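Local coordinates for hypothetical protein (Legionella pneumophila subsp. pneumophila, PDB 2IM9) that is of unknown function but belongs to the AmiA-like family of the peptidase CA clan and may be a cell-wall amidase or peptidase, at residues Leu74-Phe85 with Ile185-Gln193; Tyr98-Ala106 with Phe114-Arg122. All coordinates share one frame; numbering follows the deposited sequence. Where two conformers were deposited one is given.

Overall arrangement
Both contacts lie within the N-acetylmuramoyl-L-alanine amidase-like region, their centres 20 Å apart, and contact 2 is nested inside the chain loop that contact 1 closes. Contact 2 is the inner one: two neighbouring helices packed through wholly buried side chains, with apolar and van der Waals contacts and a single water joining polar groups across it. Contact 1 is peripheral and only partly buried, a meeting of two loops 100 residues apart, and its chemistry is polar: backbone bonds, a salt bridge, a guanidinium-ring stack and bridging waters. The two touch where R122, at the end of helix 111-122, reaches the carbonyl oxygen of G75, a probable hydrogen bond.

Contact 1. Residues Leu74-Phe85 with Ile185-Gln193; sequences LGEGPNARYDQF and IDTIRLQKQ
D83 and R189 form a single beta bridge between two loops: R189 N donates to Y82 O (3.0 Å), and Q84 N to R189 O (2.8 Å). The I188 CA-H also points at Y82 O. R189 grips D83 side-on, NE to OD1 at 3.0 Å and NH2 to OD2 at 2.8 Å. The planes of the two groups are 66° apart; NE meets OD1 from above the carboxylate, whereas NH2 uses the syn lone pair of OD2. F85 N reaches OD1 from the opposite face, closing an Asx turn that helps fix the carboxylate. The bend of R189 at chi3 (-65°) lays its guanidinium flat on F85, centres 3.6 Å apart and planes at 3°, a cation-pi stack. Q84, extended beyond CG, spans the next step: its OE1 accepts from Q191 N (2.8 Å), while its NE2 donates back to A80 O (2.8 Å), so the amide ties both loops. Water 1 links N79 N to Q191 NE2, and water 2 joins D83 OD2 to T187 O. Beside the bridge, Y82 and I188 lie side by side, with I188 CD1 at the ring edge, 3.9 Å from Y82 CD1. R133 adds a second salt bridge to D83 OD2, so both arginines meet this carboxylate. Helix 195-209 packs against Y82 and L190 and supplies E204 to R81, whereas helix 27-45 covers P78, with S27 at its start binding Q84 O and Q191 OE1.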
# COMPACT_ATOMS: atom_id res chain seq x y z
N LEU A 74 -0.90 -8.58 -7.87
CA LEU A 74 -0.80 -7.92 -9.18
C LEU A 74 0.59 -8.02 -9.76
O LEU A 74 1.59 -8.11 -9.02
CB LEU A 74 -1.18 -6.43 -9.05
CG LEU A 74 -2.60 -6.16 -8.53
CD1 LEU A 74 -2.94 -4.65 -8.54
CD2 LEU A 74 -3.60 -6.92 -9.39
N GLY A 75 0.65 -7.96 -11.09
CA GLY A 75 1.91 -7.88 -11.81
C GLY A 75 1.84 -6.84 -12.92
O GLY A 75 1.16 -5.80 -12.79
N GLU A 76 2.57 -7.09 -14.00
CA GLU A 76 2.60 -6.16 -15.13
C GLU A 76 1.63 -6.58 -16.25
O GLU A 76 1.51 -5.88 -17.26
CB GLU A 76 4.02 -6.01 -15.68
CG GLU A 76 4.86 -4.97 -14.91
CD GLU A 76 5.10 -5.37 -13.46
OE1 GLU A 76 5.81 -6.38 -13.22
OE2 GLU A 76 4.55 -4.69 -12.57
N GLY A 77 0.92 -7.68 -16.04
CA GLY A 77 -0.16 -8.08 -16.94
C GLY A 77 0.20 -9.20 -17.90
O GLY A 77 1.33 -9.71 -17.92
N PRO A 78 -0.76 -9.57 -18.76
CA PRO A 78 -0.51 -10.60 -19.75
C PRO A 78 0.69 -10.20 -20.60
O PRO A 78 0.89 -9.00 -20.86
CB PRO A 78 -1.80 -10.59 -20.60
CG PRO A 78 -2.86 -10.08 -19.67
CD PRO A 78 -2.14 -9.02 -18.85
N ASN A 79 1.49 -11.17 -21.01
CA ASN A 79 2.62 -10.93 -21.87
C ASN A 79 3.75 -10.13 -21.23
O ASN A 79 4.69 -9.74 -21.93
CB ASN A 79 2.17 -10.25 -23.18
CG ASN A 79 0.99 -10.96 -23.83
OD1 ASN A 79 1.09 -12.14 -24.17
ND2 ASN A 79 -0.13 -10.24 -24.01
N ALA A 80 3.68 -9.89 -19.92
CA ALA A 80 4.73 -9.12 -19.26
C ALA A 80 6.06 -9.87 -19.26
O ALA A 80 6.08 -11.10 -19.29
CB ALA A 80 4.32 -8.75 -17.84
N ARG A 81 7.17 -9.14 -19.20
CA ARG A 81 8.48 -9.78 -19.30
C ARG A 81 8.81 -10.58 -18.03
O ARG A 81 9.35 -11.68 -18.12
CB ARG A 81 9.57 -8.73 -19.58
CG ARG A 81 11.01 -9.31 -19.70
CD ARG A 81 11.12 -10.40 -20.76
NE ARG A 81 12.53 -10.70 -21.07
CZ ARG A 81 12.91 -11.54 -22.02
NH1 ARG A 81 12.00 -12.15 -22.77
NH2 ARG A 81 14.20 -11.74 -22.24
N TYR A 82 8.52 -10.00 -16.86
CA TYR A 82 8.96 -10.61 -15.59
C TYR A 82 7.83 -11.13 -14.72
O TYR A 82 7.99 -12.14 -14.04
CB TYR A 82 9.83 -9.63 -14.78
CG TYR A 82 10.96 -9.09 -15.61
CD1 TYR A 82 12.06 -9.89 -15.93
CD2 TYR A 82 10.92 -7.78 -16.11
CE1 TYR A 82 13.11 -9.40 -16.75
CE2 TYR A 82 11.96 -7.28 -16.91
CZ TYR A 82 13.04 -8.10 -17.23
OH TYR A 82 14.05 -7.63 -18.03
N ASP A 83 6.70 -10.43 -14.71
CA ASP A 83 5.61 -10.78 -13.79
C ASP A 83 4.27 -10.63 -14.50
O ASP A 83 3.79 -9.52 -14.68
CB ASP A 83 5.65 -9.89 -12.53
CG ASP A 83 4.65 -10.34 -11.47
OD1 ASP A 83 3.75 -11.19 -11.77
OD2 ASP A 83 4.78 -9.86 -10.32
N GLN A 84 3.70 -11.77 -14.90
CA GLN A 84 2.50 -11.80 -15.76
C GLN A 84 1.20 -11.95 -14.97
O GLN A 84 0.14 -12.32 -15.52
CB GLN A 84 2.64 -12.92 -16.81
CG GLN A 84 3.90 -12.75 -17.70
CD GLN A 84 4.01 -13.81 -18.79
OE1 GLN A 84 3.46 -14.92 -18.67
NE2 GLN A 84 4.74 -13.49 -19.85
N PHE A 85 1.27 -11.66 -13.67
CA PHE A 85 0.04 -11.52 -12.89
C PHE A 85 -0.75 -10.29 -13.39
O PHE A 85 -0.17 -9.39 -14.03
CB PHE A 85 0.36 -11.40 -11.40
CG PHE A 85 0.26 -12.70 -10.64
CD1 PHE A 85 0.91 -13.85 -11.12
CD2 PHE A 85 -0.51 -12.79 -9.49
CE1 PHE A 85 0.82 -15.06 -10.44
CE2 PHE A 85 -0.61 -14.01 -8.79
CZ PHE A 85 0.07 -15.14 -9.27
N ILE A 185 13.98 -17.30 -8.48
CA ILE A 185 13.07 -17.47 -9.62
C ILE A 185 11.60 -17.20 -9.27
O ILE A 185 10.78 -16.97 -10.18
CB ILE A 185 13.24 -18.84 -10.31
CG1 ILE A 185 12.97 -19.99 -9.34
CG2 ILE A 185 14.64 -18.94 -10.93
CD1 ILE A 185 12.80 -21.31 -10.06
N ASP A 186 11.26 -17.19 -7.98
CA ASP A 186 9.88 -16.91 -7.53
C ASP A 186 9.43 -15.50 -7.92
O ASP A 186 8.24 -15.22 -8.01
CB ASP A 186 9.76 -17.06 -6.01
CG ASP A 186 9.61 -18.51 -5.58
OD1 ASP A 186 9.68 -19.42 -6.43
OD2 ASP A 186 9.43 -18.71 -4.35
N THR A 187 10.38 -14.61 -8.15
CA THR A 187 10.06 -13.28 -8.66
C THR A 187 9.48 -13.32 -10.07
O THR A 187 8.68 -12.47 -10.44
CB THR A 187 11.30 -12.38 -8.63
OG1 THR A 187 11.55 -12.00 -7.28
CG2 THR A 187 11.09 -11.11 -9.45
N ILE A 188 9.92 -14.30 -10.86
CA ILE A 188 9.52 -14.39 -12.25
C ILE A 188 8.29 -15.26 -12.37
O ILE A 188 8.37 -16.49 -12.23
CB ILE A 188 10.66 -14.98 -13.14
CG1 ILE A 188 11.97 -14.23 -12.90
CG2 ILE A 188 10.23 -14.99 -14.64
CD1 ILE A 188 11.97 -12.77 -13.34
N ARG A 189 7.16 -14.61 -12.64
CA ARG A 189 5.86 -15.28 -12.65
C ARG A 189 5.32 -15.33 -14.08
O ARG A 189 4.83 -14.33 -14.60
CB ARG A 189 4.89 -14.61 -11.68
CG ARG A 189 5.37 -14.67 -10.22
CD ARG A 189 4.30 -14.30 -9.24
NE ARG A 189 3.89 -12.90 -9.37
CZ ARG A 189 3.05 -12.30 -8.54
NH1 ARG A 189 2.55 -12.97 -7.51
NH2 ARG A 189 2.73 -11.02 -8.72
N LEU A 190 5.46 -16.49 -14.72
CA LEU A 190 5.07 -16.65 -16.11
C LEU A 190 3.84 -17.53 -16.19
O LEU A 190 3.70 -18.47 -15.41
CB LEU A 190 6.23 -17.27 -16.91
CG LEU A 190 7.57 -16.52 -16.86
CD1 LEU A 190 8.65 -17.29 -17.64
CD2 LEU A 190 7.45 -15.07 -17.33
N GLN A 191 2.93 -17.24 -17.11
CA GLN A 191 1.67 -17.97 -17.15
C GLN A 191 1.87 -19.40 -17.65
O GLN A 191 1.25 -20.33 -17.14
CB GLN A 191 0.62 -17.23 -17.98
CG GLN A 191 0.32 -15.85 -17.39
CD GLN A 191 -1.10 -15.40 -17.61
OE1 GLN A 191 -2.04 -15.96 -17.03
NE2 GLN A 191 -1.28 -14.37 -18.45
N LYS A 192 2.76 -19.54 -18.62
CA LYS A 192 3.20 -20.83 -19.15
C LYS A 192 4.50 -21.18 -18.41
O LYS A 192 5.50 -20.46 -18.54
CB LYS A 192 3.41 -20.70 -20.66
CG LYS A 192 3.64 -21.99 -21.43
CD LYS A 192 3.47 -21.72 -22.92
CE LYS A 192 3.99 -22.84 -23.81
NZ LYS A 192 3.62 -22.56 -25.24
N GLN A 193 4.48 -22.25 -17.62
CA GLN A 193 5.63 -22.64 -16.80
C GLN A 193 6.84 -23.02 -17.65
O GLN A 193 6.72 -23.84 -18.56
CB GLN A 193 5.26 -23.79 -15.86
CG GLN A 193 6.41 -24.26 -14.98
CD GLN A 193 6.10 -25.54 -14.23
OE1 GLN A 193 5.71 -26.55 -14.83
NE2 GLN A 193 6.28 -25.51 -12.92
O HOH W 1 0.77 -13.85 -20.32
O HOH W 2 7.00 -10.93 -8.98
O HOH W 3 3.81 -17.31 -20.20

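Contact 2. Residues Tyr98-Ala106 with Phe114-Arg122; sequences YVNTVLSLA and FQECLKHTR
A helical hairpin brings S104 of helix 95-107 into a hole on helix 111-122 lined by F114, C117, L118 and T121. The segment axes approach to 8.3 Å with their directions 135° apart, and the small knob lets S104 and L118 come within 5.1 Å, CA to CA. The S104 hydroxyl stands beside the backbone N (chi1 -57°), from where OG turns back to donate to N100 O (2.9 Å); that carbonyl also accepts from S104 N, on its opposite face. S104 OG still packs against the facing helix, 3.2 Å from L118 CA. T121 does the same on its own helix, with OG1 donating to C117 O (2.8 Å), so both hydroxyls are satisfied within their helices. This single knob-into-hole is flanked by L105, whose CD2 makes an off-centre CH-pi contact with the F114 ring, 3.6 Å from its CD1, while the S104 backbone meets the ring edge. F114 and L105 both also touch I38 of helix 27-45. Toward the other end, L118 CD1 nears N100 O, and N100 slides past T121, its OD1 3.3 Å from T121 CG2. W141 donates to that OD1; N100 ND2 and R122 NE both donate to water 4, the polar bridge between the helices, while R122 NH1 reaches G75 O of contact 1. C117, one wall of the hole, is joined through SG in a disulfide to C327, pinning the C-terminal tail to helix 111-122.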
# COMPACT_ATOMS: atom_id res chain seq x y z
N TYR A 98 -4.67 -3.75 -2.32
CA TYR A 98 -5.94 -3.26 -1.82
C TYR A 98 -5.95 -1.74 -1.75
O TYR A 98 -6.86 -1.09 -2.26
CB TYR A 98 -6.24 -3.87 -0.45
CG TYR A 98 -7.54 -3.44 0.16
CD1 TYR A 98 -8.76 -3.69 -0.48
CD2 TYR A 98 -7.57 -2.81 1.42
CE1 TYR A 98 -9.97 -3.29 0.11
CE2 TYR A 98 -8.76 -2.41 1.99
CZ TYR A 98 -9.95 -2.67 1.35
OH TYR A 98 -11.12 -2.28 1.94
N VAL A 99 -4.93 -1.16 -1.12
CA VAL A 99 -4.90 0.29 -0.98
C VAL A 99 -4.81 0.96 -2.36
O VAL A 99 -5.54 1.92 -2.64
CB VAL A 99 -3.77 0.69 -0.01
CG1 VAL A 99 -3.47 2.18 -0.09
CG2 VAL A 99 -4.16 0.31 1.41
N ASN A 100 -3.94 0.43 -3.22
CA ASN A 100 -3.78 0.99 -4.57
C ASN A 100 -5.07 0.93 -5.38
O ASN A 100 -5.43 1.88 -6.08
CB ASN A 100 -2.70 0.22 -5.32
CG ASN A 100 -1.30 0.74 -5.02
OD1 ASN A 100 -1.12 1.93 -4.80
ND2 ASN A 100 -0.32 -0.15 -5.04
N THR A 101 -5.76 -0.20 -5.29
CA THR A 101 -6.99 -0.38 -6.06
C THR A 101 -8.08 0.55 -5.54
O THR A 101 -8.72 1.27 -6.32
CB THR A 101 -7.45 -1.83 -6.03
OG1 THR A 101 -6.42 -2.65 -6.60
CG2 THR A 101 -8.73 -1.97 -6.85
N VAL A 102 -8.27 0.59 -4.22
CA VAL A 102 -9.30 1.46 -3.64
C VAL A 102 -9.05 2.94 -3.97
O VAL A 102 -9.96 3.64 -4.43
CB VAL A 102 -9.44 1.26 -2.11
CG1 VAL A 102 -10.35 2.36 -1.53
CG2 VAL A 102 -10.00 -0.14 -1.82
N LEU A 103 -7.81 3.40 -3.75
CA LEU A 103 -7.47 4.79 -4.04
C LEU A 103 -7.72 5.15 -5.50
O LEU A 103 -8.31 6.19 -5.79
CB LEU A 103 -6.01 5.10 -3.67
CG LEU A 103 -5.73 5.17 -2.17
CD1 LEU A 103 -4.23 5.40 -1.95
CD2 LEU A 103 -6.59 6.24 -1.49
N SER A 104 -7.28 4.29 -6.41
CA SER A 104 -7.44 4.55 -7.84
C SER A 104 -8.91 4.55 -8.26
O SER A 104 -9.30 5.37 -9.10
CB SER A 104 -6.61 3.58 -8.68
OG SER A 104 -5.24 3.66 -8.32
N LEU A 105 -9.73 3.66 -7.70
CA LEU A 105 -11.18 3.69 -7.95
C LEU A 105 -11.79 4.99 -7.40
O LEU A 105 -12.62 5.62 -8.06
CB LEU A 105 -11.91 2.49 -7.33
CG LEU A 105 -11.67 1.14 -8.03
CD1 LEU A 105 -12.01 -0.03 -7.11
CD2 LEU A 105 -12.49 1.07 -9.33
N ALA A 106 -11.36 5.39 -6.21
CA ALA A 106 -11.94 6.58 -5.57
C ALA A 106 -11.59 7.85 -6.33
O ALA A 106 -12.38 8.79 -6.35
CB ALA A 106 -11.49 6.68 -4.10
N PHE A 114 -9.89 4.90 -14.14
CA PHE A 114 -9.33 4.01 -13.09
C PHE A 114 -8.03 3.36 -13.57
O PHE A 114 -7.02 3.31 -12.84
CB PHE A 114 -10.33 2.93 -12.67
CG PHE A 114 -9.68 1.71 -12.05
CD1 PHE A 114 -9.24 1.74 -10.73
CD2 PHE A 114 -9.46 0.55 -12.79
CE1 PHE A 114 -8.61 0.64 -10.14
CE2 PHE A 114 -8.85 -0.56 -12.21
CZ PHE A 114 -8.44 -0.51 -10.88
N GLN A 115 -8.06 2.84 -14.79
CA GLN A 115 -6.87 2.20 -15.35
C GLN A 115 -5.69 3.16 -15.35
O GLN A 115 -4.58 2.82 -14.94
CB GLN A 115 -7.18 1.72 -16.77
CG GLN A 115 -7.98 0.44 -16.78
CD GLN A 115 -8.58 0.12 -18.12
OE1 GLN A 115 -8.63 0.96 -19.02
NE2 GLN A 115 -9.08 -1.09 -18.25
N GLU A 116 -5.95 4.41 -15.75
CA GLU A 116 -4.90 5.42 -15.83
C GLU A 116 -4.39 5.79 -14.44
O GLU A 116 -3.18 5.89 -14.20
CB GLU A 116 -5.46 6.65 -16.54
CG GLU A 116 -4.40 7.63 -16.95
N CYS A 117 -5.32 5.99 -13.51
CA CYS A 117 -4.98 6.34 -12.13
C CYS A 117 -4.16 5.23 -11.48
O CYS A 117 -3.19 5.49 -10.76
CB CYS A 117 -6.25 6.59 -11.31
SG CYS A 117 -7.14 8.14 -11.66
N LEU A 118 -4.58 3.99 -11.72
CA LEU A 118 -3.88 2.86 -11.12
C LEU A 118 -2.47 2.76 -11.68
O LEU A 118 -1.51 2.57 -10.93
CB LEU A 118 -4.64 1.54 -11.35
CG LEU A 118 -3.99 0.35 -10.62
CD1 LEU A 118 -4.01 0.52 -9.09
CD2 LEU A 118 -4.68 -0.96 -11.03
N LYS A 119 -2.34 2.91 -13.00
CA LYS A 119 -1.01 2.87 -13.62
C LYS A 119 -0.09 3.92 -12.98
O LYS A 119 1.05 3.62 -12.62
CB LYS A 119 -1.09 3.04 -15.15
CG LYS A 119 0.22 2.77 -15.87
CD LYS A 119 0.06 2.79 -17.40
CE LYS A 119 -0.31 4.15 -17.94
NZ LYS A 119 -0.66 4.06 -19.41
N HIS A 120 -0.60 5.14 -12.80
CA HIS A 120 0.22 6.20 -12.22
C HIS A 120 0.44 6.11 -10.72
O HIS A 120 1.32 6.79 -10.20
CB HIS A 120 -0.32 7.59 -12.61
CG HIS A 120 0.04 7.98 -14.00
ND1 HIS A 120 -0.70 7.60 -15.09
CD2 HIS A 120 1.10 8.68 -14.47
CE1 HIS A 120 -0.12 8.08 -16.19
NE2 HIS A 120 0.96 8.74 -15.84
N THR A 121 -0.33 5.28 -10.02
CA THR A 121 -0.15 5.10 -8.58
C THR A 121 0.82 3.93 -8.32
O THR A 121 1.61 3.98 -7.36
CB THR A 121 -1.51 4.84 -7.86
OG1 THR A 121 -2.41 5.93 -8.14
CG2 THR A 121 -1.33 4.79 -6.36
N ARG A 122 0.75 2.91 -9.18
CA ARG A 122 1.54 1.68 -9.01
C ARG A 122 2.95 1.80 -9.53
O ARG A 122 3.84 1.11 -9.02
CB ARG A 122 0.88 0.50 -9.73
CG ARG A 122 -0.36 -0.04 -9.07
CD ARG A 122 -0.75 -1.35 -9.79
NE ARG A 122 0.18 -2.43 -9.46
CZ ARG A 122 0.62 -3.34 -10.33
NH1 ARG A 122 0.21 -3.29 -11.61
NH2 ARG A 122 1.47 -4.28 -9.93
O HOH W 4 0.23 -2.73 -6.36